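Local coordinates for phenylacetic acid degradation-related protein (Silicibacter sp., PDB 2QWZ) that probably hydrolyses acyl-CoA thioesters as a hotdog-fold thioesterase, its true substrate not being established, at residues A[52-60]-A[114-123]; A[76-85]-A[146-154]. All coordinates share one frame; numbering follows the deposited sequence.

Contact 1 of 2, residues A[52-60]-A[114-123]; sequences GEITMRLNV and GRDLLGQARL
R57 and D116 close one end of an antiparallel strand pair, and the arginine is worth following outward. Its CB touches the CD2 methyl of L118, its cross-strand neighbour, and CG and CD then run past the carboxylate of D116, with CD 3.3 Å from OD2. The chain is extended as far as CD and bends at chi3 (-71°), which turns the guanidinium back over L118, so that CD2 lies 3.8 Å above the centre of its plane. At the tip, NH1 donates to D116 OD2 in a 2.7 Å salt bridge; OD2 lies in the guanidinium plane and accepts through its anti lone pair, and the two planes are turned 71° apart. NH1 also forms a salt bridge with E140, and NH2 one with D47, so acidic groups hold the guanidinium at several points and fix its rotation. The other carboxylate oxygen, D116 OD1, takes the N-H of V60 at 3.0 Å from above its plane.

Further along, I54, M56 and L58 form hydrogen-bonded pairs with A121, G119 and L117. I54 CG2 packs on A121 CB at 3.6 Å. Beyond them, L123 N bonds to G52 O at 2.9 Å, and a water spans G52 O and L123 O.

Strand 53-58 lies between 44-49 and 117-126, which in turn pairs with 130-139; M56 and L117 pack against helix 73-92.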
loop_
_atom_site.group_PDB
_atom_site.type_symbol
_atom_site.label_atom_id
_atom_site.label_comp_id
_atom_site.label_asym_id
_atom_site.label_seq_id
_atom_site.Cartn_x
_atom_site.Cartn_y
_atom_site.Cartn_z
ATOM N N GLY A 52 9.966 21.329 4.251
ATOM C CA GLY A 52 9.126 20.157 4.433
ATOM C C GLY A 52 8.529 19.592 3.158
ATOM O O GLY A 52 7.988 18.484 3.158
ATOM N N GLU A 53 8.610 20.361 2.078
ATOM C CA GLU A 53 7.682 20.217 0.962
ATOM C C GLU A 53 8.249 20.653 -0.369
ATOM O O GLU A 53 9.091 21.519 -0.436
ATOM C CB GLU A 53 6.446 21.055 1.225
ATOM C CG GLU A 53 5.906 20.941 2.634
ATOM C CD GLU A 53 4.532 21.568 2.766
ATOM O OE1 GLU A 53 4.366 22.725 2.324
ATOM O OE2 GLU A 53 3.623 20.901 3.308
ATOM N N ILE A 54 7.757 20.036 -1.439
ATOM C CA ILE A 54 8.136 20.425 -2.784
ATOM C C ILE A 54 6.889 20.394 -3.643
ATOM O O ILE A 54 6.073 19.544 -3.421
ATOM C CB ILE A 54 9.144 19.456 -3.342
ATOM C CG1 ILE A 54 9.773 19.999 -4.627
ATOM C CG2 ILE A 54 8.545 18.063 -3.529
ATOM C CD1 ILE A 54 11.042 19.224 -5.070
ATOM N N THR A 55 6.788 21.301 -4.609
ATOM C CA THR A 55 5.795 21.235 -5.709
ATOM C C THR A 55 6.485 20.990 -7.030
ATOM O O THR A 55 7.292 21.802 -7.471
ATOM C CB THR A 55 4.972 22.502 -5.806
ATOM O OG1 THR A 55 4.435 22.744 -4.525
ATOM C CG2 THR A 55 3.814 22.364 -6.816
HETATM N N MSE A 56 6.225 19.825 -7.625
HETATM C CA MSE A 56 6.795 19.470 -8.909
HETATM C C MSE A 56 5.724 19.509 -9.988
HETATM O O MSE A 56 4.577 19.152 -9.710
HETATM C CB MSE A 56 7.360 18.082 -8.820
HETATM C CG MSE A 56 8.153 17.659 -9.995
HETATM SE SE MSE A 56 10.051 18.031 -9.910
HETATM C CE MSE A 56 10.660 17.191 -8.278
ATOM N N ARG A 57 6.131 19.926 -11.194
ATOM C CA ARG A 57 5.261 20.066 -12.366
ATOM C C ARG A 57 5.618 18.998 -13.379
ATOM O O ARG A 57 6.813 18.755 -13.647
ATOM C CB ARG A 57 5.462 21.434 -13.018
ATOM C CG ARG A 57 4.495 21.750 -14.170
ATOM C CD ARG A 57 4.727 23.166 -14.701
ATOM N NE ARG A 57 4.265 24.124 -13.719
ATOM C CZ ARG A 57 3.034 24.601 -13.673
ATOM N NH1 ARG A 57 2.135 24.251 -14.585
ATOM N NH2 ARG A 57 2.702 25.409 -12.696
ATOM N N LEU A 58 4.583 18.342 -13.903
ATOM C CA LEU A 58 4.705 17.534 -15.105
ATOM C C LEU A 58 4.123 18.367 -16.232
ATOM O O LEU A 58 2.907 18.674 -16.246
ATOM C CB LEU A 58 3.942 16.206 -14.978
ATOM C CG LEU A 58 3.943 15.119 -16.064
ATOM C CD1 LEU A 58 3.351 13.803 -15.469
ATOM C CD2 LEU A 58 3.161 15.505 -17.284
ATOM N N ASN A 59 4.987 18.717 -17.177
ATOM C CA ASN A 59 4.584 19.435 -18.398
ATOM C C ASN A 59 3.813 18.514 -19.333
ATOM O O ASN A 59 4.409 17.707 -20.020
ATOM C CB ASN A 59 5.849 19.975 -19.088
ATOM C CG ASN A 59 5.571 20.679 -20.416
ATOM O OD1 ASN A 59 4.431 21.016 -20.757
ATOM N ND2 ASN A 59 6.643 20.930 -21.161
ATOM N N VAL A 60 2.490 18.650 -19.356
ATOM C CA VAL A 60 1.602 17.732 -20.084
ATOM C C VAL A 60 1.842 17.756 -21.605
ATOM O O VAL A 60 1.646 16.757 -22.302
ATOM C CB VAL A 60 0.106 18.005 -19.775
ATOM C CG1 VAL A 60 -0.339 19.299 -20.401
ATOM C CG2 VAL A 60 -0.795 16.852 -20.273
ATOM N N GLY A 114 -5.492 18.292 -20.836
ATOM C CA GLY A 114 -4.926 19.525 -21.378
ATOM C C GLY A 114 -4.265 20.453 -20.375
ATOM O O GLY A 114 -4.013 21.580 -20.712
ATOM N N ARG A 115 -4.011 19.968 -19.154
ATOM C CA ARG A 115 -3.405 20.742 -18.068
ATOM C C ARG A 115 -2.212 20.021 -17.479
ATOM O O ARG A 115 -2.182 18.787 -17.448
ATOM C CB ARG A 115 -4.388 20.946 -16.956
ATOM C CG ARG A 115 -5.594 21.694 -17.394
ATOM C CD ARG A 115 -6.407 22.009 -16.211
ATOM N NE ARG A 115 -7.548 22.876 -16.554
ATOM C CZ ARG A 115 -7.982 23.882 -15.800
ATOM N NH1 ARG A 115 -7.383 24.220 -14.656
ATOM N NH2 ARG A 115 -9.028 24.580 -16.199
ATOM N N ASP A 116 -1.241 20.782 -17.001
ATOM C CA ASP A 116 -0.120 20.185 -16.288
ATOM C C ASP A 116 -0.645 19.557 -15.027
ATOM O O ASP A 116 -1.730 19.891 -14.539
ATOM C CB ASP A 116 0.948 21.209 -15.920
ATOM C CG ASP A 116 1.645 21.787 -17.120
ATOM O OD1 ASP A 116 1.529 21.260 -18.244
ATOM O OD2 ASP A 116 2.296 22.807 -16.918
ATOM N N LEU A 117 0.142 18.609 -14.532
ATOM C CA LEU A 117 -0.149 17.905 -13.307
ATOM C C LEU A 117 0.837 18.419 -12.277
ATOM O O LEU A 117 2.030 18.507 -12.558
ATOM C CB LEU A 117 0.035 16.404 -13.519
ATOM C CG LEU A 117 -1.079 15.501 -13.044
ATOM C CD1 LEU A 117 -2.400 15.885 -13.751
ATOM C CD2 LEU A 117 -0.673 14.070 -13.298
ATOM N N LEU A 118 0.329 18.760 -11.092
ATOM C CA LEU A 118 1.161 19.227 -10.007
ATOM C C LEU A 118 1.138 18.155 -8.939
ATOM O O LEU A 118 0.067 17.576 -8.647
ATOM C CB LEU A 118 0.607 20.538 -9.445
ATOM C CG LEU A 118 0.432 21.674 -10.443
ATOM C CD1 LEU A 118 -0.031 22.880 -9.683
ATOM C CD2 LEU A 118 1.721 21.962 -11.195
ATOM N N GLY A 119 2.329 17.864 -8.414
ATOM C CA GLY A 119 2.505 17.063 -7.236
ATOM C C GLY A 119 3.027 17.846 -6.039
ATOM O O GLY A 119 4.133 18.401 -6.052
ATOM N N GLN A 120 2.235 17.860 -4.976
ATOM C CA GLN A 120 2.597 18.534 -3.734
ATOM C C GLN A 120 3.028 17.496 -2.720
ATOM O O GLN A 120 2.212 16.863 -2.096
ATOM C CB GLN A 120 1.430 19.413 -3.258
ATOM C CG GLN A 120 0.998 20.407 -4.371
ATOM C CD GLN A 120 -0.175 21.356 -4.020
ATOM O OE1 GLN A 120 -0.472 22.308 -4.779
ATOM N NE2 GLN A 120 -0.822 21.118 -2.878
ATOM N N ALA A 121 4.338 17.288 -2.600
ATOM C CA ALA A 121 4.911 16.282 -1.715
ATOM C C ALA A 121 5.231 16.856 -0.336
ATOM O O ALA A 121 5.527 18.050 -0.191
ATOM C CB ALA A 121 6.191 15.672 -2.349
ATOM N N ARG A 122 5.172 16.004 0.686
ATOM C CA ARG A 122 5.779 16.339 1.956
ATOM C C ARG A 122 6.624 15.215 2.493
ATOM O O ARG A 122 6.334 14.043 2.289
ATOM C CB ARG A 122 4.753 16.813 2.964
ATOM C CG ARG A 122 3.929 15.792 3.534
ATOM C CD ARG A 122 2.634 16.345 4.098
ATOM N NE ARG A 122 1.762 15.208 4.341
ATOM C CZ ARG A 122 0.583 15.253 4.939
ATOM N NH1 ARG A 122 0.102 16.386 5.462
ATOM N NH2 ARG A 122 -0.095 14.127 5.049
ATOM N N LEU A 123 7.725 15.590 3.128
ATOM C CA LEU A 123 8.639 14.619 3.705
ATOM C C LEU A 123 8.164 14.345 5.144
ATOM O O LEU A 123 7.993 15.264 5.937
ATOM C CB LEU A 123 10.039 15.186 3.638
ATOM C CG LEU A 123 11.237 14.310 3.887
ATOM C CD1 LEU A 123 11.221 13.032 3.089
ATOM C CD2 LEU A 123 12.413 15.154 3.553
HETATM O O HOH W 1 6.370 18.007 5.928
#

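Contact 2 of 2, residues A[76-85]-A[146-154]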
loop_
_atom_site.group_PDB
_atom_site.type_symbol
_atom_site.label_atom_id
_atom_site.label_comp_id
_atom_site.label_asym_id
_atom_site.label_seq_id
_atom_site.Cartn_x
_atom_site.Cartn_y
_atom_site.Cartn_z
HETATM N N MSE A 76 1.825 9.451 -13.662
HETATM C CA MSE A 76 1.504 9.821 -12.264
HETATM C C MSE A 76 2.455 9.179 -11.258
HETATM O O MSE A 76 2.917 9.825 -10.347
HETATM C CB MSE A 76 0.051 9.501 -11.930
HETATM C CG MSE A 76 -0.880 10.397 -12.678
HETATM SE SE MSE A 76 -2.732 10.244 -12.125
HETATM C CE MSE A 76 -3.237 8.862 -13.355
ATOM N N PHE A 77 2.745 7.908 -11.437
ATOM C CA PHE A 77 3.760 7.246 -10.647
ATOM C C PHE A 77 5.081 8.002 -10.709
ATOM O O PHE A 77 5.716 8.253 -9.681
ATOM C CB PHE A 77 3.971 5.806 -11.125
ATOM C CG PHE A 77 5.066 5.112 -10.372
ATOM C CD1 PHE A 77 6.381 5.292 -10.723
ATOM C CD2 PHE A 77 4.781 4.379 -9.243
ATOM C CE1 PHE A 77 7.382 4.715 -9.976
ATOM C CE2 PHE A 77 5.778 3.793 -8.509
ATOM C CZ PHE A 77 7.068 3.971 -8.864
ATOM N N ALA A 78 5.476 8.339 -11.945
ATOM C CA ALA A 78 6.679 9.101 -12.275
ATOM C C ALA A 78 6.724 10.428 -11.541
ATOM O O ALA A 78 7.736 10.747 -10.938
ATOM C CB ALA A 78 6.776 9.319 -13.810
ATOM N N LEU A 79 5.610 11.173 -11.554
ATOM C CA LEU A 79 5.504 12.441 -10.853
ATOM C C LEU A 79 5.637 12.286 -9.346
ATOM O O LEU A 79 6.407 13.012 -8.701
ATOM C CB LEU A 79 4.149 13.103 -11.166
ATOM C CG LEU A 79 3.910 14.446 -10.464
ATOM C CD1 LEU A 79 5.053 15.408 -10.772
ATOM C CD2 LEU A 79 2.581 15.068 -10.863
ATOM N N ALA A 80 4.900 11.316 -8.787
ATOM C CA ALA A 80 4.870 11.090 -7.373
ATOM C C ALA A 80 6.304 10.729 -6.926
ATOM O O ALA A 80 6.791 11.255 -5.943
ATOM C CB ALA A 80 3.894 9.970 -7.015
ATOM N N ASP A 81 6.946 9.830 -7.644
ATOM C CA ASP A 81 8.317 9.337 -7.278
ATOM C C ASP A 81 9.405 10.370 -7.472
ATOM O O ASP A 81 10.273 10.491 -6.637
ATOM C CB ASP A 81 8.593 8.052 -8.086
ATOM C CG ASP A 81 9.989 7.426 -7.824
ATOM O OD1 ASP A 81 10.650 7.638 -6.791
ATOM O OD2 ASP A 81 10.404 6.694 -8.711
ATOM N N VAL A 82 9.387 11.128 -8.567
ATOM C CA VAL A 82 10.373 12.199 -8.743
ATOM C C VAL A 82 10.268 13.280 -7.660
ATOM O O VAL A 82 11.301 13.739 -7.151
ATOM C CB VAL A 82 10.394 12.824 -10.223
ATOM C CG1 VAL A 82 9.253 13.821 -10.463
ATOM C CG2 VAL A 82 11.781 13.478 -10.522
ATOM N N SER A 83 9.041 13.655 -7.287
ATOM C CA SER A 83 8.799 14.624 -6.251
ATOM C C SER A 83 9.393 14.266 -4.894
ATOM O O SER A 83 10.004 15.101 -4.248
ATOM C CB SER A 83 7.283 14.821 -6.064
ATOM O OG SER A 83 6.680 15.254 -7.280
ATOM N N VAL A 84 9.147 13.058 -4.405
ATOM C CA VAL A 84 9.619 12.700 -3.075
ATOM C C VAL A 84 11.118 12.446 -3.126
ATOM O O VAL A 84 11.826 12.826 -2.211
ATOM C CB VAL A 84 8.831 11.527 -2.463
ATOM C CG1 VAL A 84 9.252 11.298 -1.109
ATOM C CG2 VAL A 84 7.298 11.856 -2.445
ATOM N N TYR A 85 11.585 11.848 -4.205
ATOM C CA TYR A 85 13.001 11.612 -4.386
ATOM C C TYR A 85 13.777 12.925 -4.341
ATOM O O TYR A 85 14.789 13.021 -3.677
ATOM C CB TYR A 85 13.254 10.926 -5.725
ATOM C CG TYR A 85 14.733 10.715 -5.979
ATOM C CD1 TYR A 85 15.401 9.664 -5.399
ATOM C CD2 TYR A 85 15.462 11.601 -6.786
ATOM C CE1 TYR A 85 16.790 9.472 -5.615
ATOM C CE2 TYR A 85 16.819 11.431 -7.005
ATOM C CZ TYR A 85 17.481 10.365 -6.425
ATOM O OH TYR A 85 18.830 10.225 -6.660
ATOM N N VAL A 146 -6.461 14.608 -8.005
ATOM C CA VAL A 146 -6.721 13.470 -8.870
ATOM C C VAL A 146 -6.185 12.163 -8.286
ATOM O O VAL A 146 -6.699 11.087 -8.595
ATOM C CB VAL A 146 -6.194 13.701 -10.288
ATOM C CG1 VAL A 146 -6.813 14.961 -10.811
ATOM C CG2 VAL A 146 -4.687 13.754 -10.315
ATOM N N ALA A 147 -5.194 12.258 -7.421
ATOM C CA ALA A 147 -4.483 11.071 -6.932
ATOM C C ALA A 147 -3.748 11.373 -5.653
ATOM O O ALA A 147 -3.555 12.516 -5.344
ATOM C CB ALA A 147 -3.489 10.548 -7.985
ATOM N N ARG A 148 -3.366 10.334 -4.893
ATOM C CA ARG A 148 -2.515 10.488 -3.709
ATOM C C ARG A 148 -1.561 9.331 -3.599
ATOM O O ARG A 148 -1.826 8.278 -4.109
ATOM C CB ARG A 148 -3.306 10.735 -2.401
ATOM C CG ARG A 148 -3.987 9.621 -1.641
ATOM C CD ARG A 148 -3.298 9.305 -0.248
ATOM N NE ARG A 148 -2.639 8.042 -0.468
ATOM C CZ ARG A 148 -1.427 7.700 -0.073
ATOM N NH1 ARG A 148 -0.708 8.482 0.703
ATOM N NH2 ARG A 148 -0.982 6.518 -0.454
ATOM N N SER A 149 -0.409 9.563 -3.008
ATOM C CA SER A 149 0.655 8.550 -2.999
ATOM C C SER A 149 1.545 8.658 -1.801
ATOM O O SER A 149 1.626 9.712 -1.222
ATOM C CB SER A 149 1.529 8.692 -4.259
ATOM O OG SER A 149 2.537 7.723 -4.316
ATOM N N THR A 150 2.201 7.537 -1.451
ATOM C CA THR A 150 3.185 7.450 -0.416
ATOM C C THR A 150 4.379 6.784 -1.062
ATOM O O THR A 150 4.230 5.794 -1.791
ATOM C CB THR A 150 2.734 6.564 0.770
ATOM O OG1 THR A 150 1.459 7.023 1.256
ATOM C CG2 THR A 150 3.705 6.642 1.889
HETATM N N MSE A 151 5.532 7.376 -0.878
HETATM C CA MSE A 151 6.751 6.810 -1.411
HETATM C C MSE A 151 7.660 6.650 -0.277
HETATM O O MSE A 151 7.748 7.567 0.541
HETATM C CB MSE A 151 7.428 7.758 -2.394
HETATM C CG MSE A 151 6.661 8.048 -3.680
HETATM SE SE MSE A 151 6.489 6.667 -4.970
HETATM C CE MSE A 151 8.325 5.856 -4.765
ATOM N N THR A 152 8.393 5.525 -0.282
ATOM C CA THR A 152 9.412 5.179 0.695
ATOM C C THR A 152 10.713 4.784 -0.030
ATOM O O THR A 152 10.669 4.087 -1.053
ATOM C CB THR A 152 8.938 3.956 1.527
ATOM O OG1 THR A 152 7.654 4.218 2.102
ATOM C CG2 THR A 152 9.852 3.634 2.604
ATOM N N TYR A 153 11.853 5.192 0.548
ATOM C CA TYR A 153 13.174 5.042 -0.029
ATOM C C TYR A 153 14.128 4.454 0.981
ATOM O O TYR A 153 14.108 4.820 2.147
ATOM C CB TYR A 153 13.747 6.413 -0.484
ATOM C CG TYR A 153 12.859 7.055 -1.484
ATOM C CD1 TYR A 153 11.776 7.801 -1.086
ATOM C CD2 TYR A 153 13.083 6.890 -2.840
ATOM C CE1 TYR A 153 10.917 8.342 -2.012
ATOM C CE2 TYR A 153 12.257 7.475 -3.770
ATOM C CZ TYR A 153 11.168 8.163 -3.353
ATOM O OH TYR A 153 10.337 8.690 -4.290
ATOM N N SER A 154 14.971 3.552 0.520
ATOM C CA SER A 154 16.064 3.051 1.317
ATOM C C SER A 154 17.233 3.993 1.151
ATOM O O SER A 154 17.569 4.357 0.037
ATOM C CB SER A 154 16.453 1.644 0.876
ATOM O OG SER A 154 17.824 1.412 1.126
#
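Y153 reaches from its strand to the helix and puts its OH against D81, 2.7 Å from OD1 and 3.0 Å from the backbone O of the same residue. D81 CG stands anti to its own N (chi1 179°), bringing OD1 to the edge of the tyrosine ring, near its plane, with carboxylate and ring only 26° apart. V84 CG1 wedges against Y153 CE1 at 3.5 Å, while V84 CB and CG2 lie against CB and CG of M151. Bent at chi2 and chi3, the selenomethionine chain of M151 brings SE and CE across the side chain of D81 and makes an oblique Met-aromatic contact with F77, its SE 5.1 Å from the ring centroid.

This is the hotdog arrangement, a long helix wrapped by a curved antiparallel sheet; here the axes of helix 76-85 and strand 147-154 cross at 50° and approach to 8.6 Å.

Packing is slacker toward the start of the strand. A80 CB still rests on S149 CB at 3.8 Å, but M76 SE stays 4.2 Å from A147 CB, beside a classic beta bulge where V146 and A147 both face L137. A78 and V82, partly exposed, lie on the helix side away from the strand, A78 packing on P74 of a third subunit.

Overall arrangement
After helix 26-36 and strand 44-49, the chain lays down strand 53-58 and then enters helix 73-92, whose middle is the first half of contact 2. It next runs through strand 99-107, outermost in this chain's sheet, before 117-126 returns beside 53-58, closing contact 1 across 53 intervening residues. Strand 130-139 follows, and 147-154 closes contact 2 across 60. The two loops therefore cross rather than nest: segment 76-85 lies within the first, and segment 114-123 within the second. Contact 1 is strand against strand within the sheet, contact 2 sheet against helix. Their centres are 10 Å apart and they meet directly, with M56 CB 3.3 Å from S83 OG, so the same helix joins separate strands of one sheet.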